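Local coordinates for protein Amuc_1102 (Akkermansia muciniphila, PDB 7DSZ) that is of unknown function but adopts an immunoglobulin-like fold related to archaeal type IV pilus proteins, consistent with a pilus-associated role, at residues 109-114 / 191-195. Numbering follows the deposited sequence.
Sequences TYASVY and DRYPE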
loop_
_atom_site.group_PDB
_atom_site.type_symbol
_atom_site.label_atom_id
_atom_site.label_comp_id
_atom_site.label_asym_id
_atom_site.label_seq_id
_atom_site.Cartn_x
_atom_site.Cartn_y
_atom_site.Cartn_z
ATOM N N THR C 109 -7.713 -15.521 -18.037
ATOM C CA THR C 109 -6.973 -14.854 -16.975
ATOM C C THR C 109 -7.566 -15.311 -15.645
ATOM O O THR C 109 -8.327 -16.284 -15.590
ATOM C CB THR C 109 -6.993 -13.332 -17.196
ATOM O OG1 THR C 109 -6.191 -12.680 -16.202
ATOM C CG2 THR C 109 -8.416 -12.787 -17.163
ATOM N N TYR C 110 -7.169 -14.656 -14.553
ATOM C CA TYR C 110 -7.559 -15.091 -13.219
ATOM C C TYR C 110 -7.880 -13.894 -12.342
ATOM O O TYR C 110 -7.293 -12.821 -12.493
ATOM C CB TYR C 110 -6.443 -15.869 -12.510
ATOM C CG TYR C 110 -6.493 -17.366 -12.670
ATOM C CD1 TYR C 110 -7.180 -18.156 -11.748
ATOM C CD2 TYR C 110 -5.814 -17.996 -13.714
ATOM C CE1 TYR C 110 -7.221 -19.542 -11.877
ATOM C CE2 TYR C 110 -5.853 -19.384 -13.855
ATOM C CZ TYR C 110 -6.544 -20.143 -12.924
ATOM O OH TYR C 110 -6.573 -21.518 -13.025
ATOM N N ALA C 111 -8.789 -14.110 -11.391
ATOM C CA ALA C 111 -8.999 -13.207 -10.263
ATOM C C ALA C 111 -8.649 -13.947 -8.970
ATOM O O ALA C 111 -8.646 -15.182 -8.924
ATOM C CB ALA C 111 -10.443 -12.692 -10.223
ATOM N N SER C 112 -8.341 -13.199 -7.909
ATOM C CA SER C 112 -7.948 -13.875 -6.678
ATOM C C SER C 112 -8.213 -12.996 -5.457
ATOM O O SER C 112 -8.354 -11.773 -5.559
ATOM C CB SER C 112 -6.464 -14.286 -6.712
ATOM O OG SER C 112 -5.610 -13.147 -6.798
ATOM N N VAL C 113 -8.309 -13.661 -4.303
ATOM C CA VAL C 113 -8.315 -13.000 -2.996
ATOM C C VAL C 113 -7.629 -13.933 -2.020
ATOM O O VAL C 113 -7.460 -15.126 -2.282
ATOM C CB VAL C 113 -9.720 -12.645 -2.448
ATOM C CG1 VAL C 113 -10.244 -11.399 -3.109
ATOM C CG2 VAL C 113 -10.668 -13.829 -2.592
ATOM N N TYR C 114 -7.203 -13.380 -0.877
ATOM C CA TYR C 114 -6.302 -14.101 0.013
ATOM C C TYR C 114 -6.719 -13.951 1.469
ATOM O O TYR C 114 -7.260 -12.922 1.872
ATOM C CB TYR C 114 -4.844 -13.594 -0.118
ATOM C CG TYR C 114 -4.353 -13.623 -1.561
ATOM C CD1 TYR C 114 -4.795 -12.679 -2.482
ATOM C CD2 TYR C 114 -3.475 -14.613 -1.999
ATOM C CE1 TYR C 114 -4.397 -12.722 -3.799
ATOM C CE2 TYR C 114 -3.043 -14.656 -3.329
ATOM C CZ TYR C 114 -3.517 -13.700 -4.223
ATOM O OH TYR C 114 -3.113 -13.720 -5.557
ATOM N N ASP C 191 1.725 -11.678 -14.635
ATOM C CA ASP C 191 0.933 -11.829 -15.857
ATOM C C ASP C 191 -0.304 -12.703 -15.704
ATOM O O ASP C 191 -1.072 -12.822 -16.669
ATOM C CB ASP C 191 1.800 -12.415 -16.966
ATOM C CG ASP C 191 2.742 -11.398 -17.529
ATOM O OD1 ASP C 191 2.491 -10.201 -17.261
ATOM O OD2 ASP C 191 3.711 -11.778 -18.218
ATOM N N ARG C 192 -0.498 -13.347 -14.551
ATOM C CA ARG C 192 -1.612 -14.276 -14.388
ATOM C C ARG C 192 -2.942 -13.563 -14.169
ATOM O O ARG C 192 -4.005 -14.152 -14.427
ATOM C CB ARG C 192 -1.300 -15.227 -13.218
ATOM C CG ARG C 192 -2.427 -16.190 -12.807
ATOM C CD ARG C 192 -1.916 -17.131 -11.710
ATOM N NE ARG C 192 -2.953 -17.977 -11.123
ATOM C CZ ARG C 192 -3.189 -19.224 -11.516
ATOM N NH1 ARG C 192 -2.460 -19.752 -12.506
ATOM N NH2 ARG C 192 -4.138 -19.948 -10.931
ATOM N N TYR C 193 -2.909 -12.313 -13.715
ATOM C CA TYR C 193 -4.081 -11.567 -13.292
ATOM C C TYR C 193 -4.061 -10.183 -13.921
ATOM O O TYR C 193 -2.990 -9.653 -14.236
ATOM C CB TYR C 193 -4.099 -11.387 -11.767
ATOM C CG TYR C 193 -3.723 -12.597 -10.941
ATOM C CD1 TYR C 193 -2.392 -12.861 -10.627
ATOM C CD2 TYR C 193 -4.708 -13.447 -10.433
ATOM C CE1 TYR C 193 -2.055 -13.951 -9.843
ATOM C CE2 TYR C 193 -4.371 -14.550 -9.654
ATOM C CZ TYR C 193 -3.042 -14.774 -9.360
ATOM O OH TYR C 193 -2.652 -15.846 -8.593
ATOM N N PRO C 194 -5.214 -9.540 -14.059
ATOM C CA PRO C 194 -5.198 -8.131 -14.467
ATOM C C PRO C 194 -4.652 -7.240 -13.357
ATOM O O PRO C 194 -4.508 -7.632 -12.194
ATOM C CB PRO C 194 -6.672 -7.809 -14.754
ATOM C CG PRO C 194 -7.407 -9.142 -14.703
ATOM C CD PRO C 194 -6.586 -10.018 -13.807
ATOM N N GLU C 195 -4.353 -6.002 -13.750
ATOM C CA GLU C 195 -3.971 -4.961 -12.804
ATOM C C GLU C 195 -5.114 -4.667 -11.837
ATOM O O GLU C 195 -6.285 -4.671 -12.220
ATOM C CB GLU C 195 -3.599 -3.691 -13.583
ATOM C CG GLU C 195 -3.212 -2.490 -12.733
ATOM C CD GLU C 195 -2.887 -1.258 -13.580
ATOM O OE1 GLU C 195 -2.868 -1.369 -14.824
ATOM O OE2 GLU C 195 -2.631 -0.196 -12.984
HETATM O O HOH W 1 -3.512 -13.185 -17.607
HETATM O O HOH W 2 -1.117 -15.312 -6.352
#
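The guanidinium of R192 lies flat over one face of the Y110 ring, planes 19° apart, a cation-pi stack with R192 CZ 3.6 Å from the ring centroid. With R192 CG anti to the backbone N (chi1 174°) and the chain extended as far as NE, its CG lies over the centre of the Y193 ring while its guanidinium lies on Y110. This stack is the outer, partly exposed side of the contact. Packing is tight further in, where Y110 O meets the edge of the Y193 ring, 3.4 Å from CD2. P194 CD presses on the same Y110 O at 3.2 Å. S112 OG is 3.4 Å from Y193 CE2, and S112 OG and Y114 OH share a hydrogen bond. E55 fixes the polar ends, salt-bridging R192 NE and hydrogen-bonding Y193 OH. A serine in place of Y110 would probably leave the guanidinium without its flat support and freer to turn about its tether to E55. Waters bridge T109 OG1 to D191 O and Y114 OH to Y193 OH. Residues 192-194 run at 90° to 109-114, whose T109, A111 and V113 pair with strand 50-63, while A111 and V113 pack against strands 70-83 and 91-104 of the other sheet in this immunoglobulin-like fold.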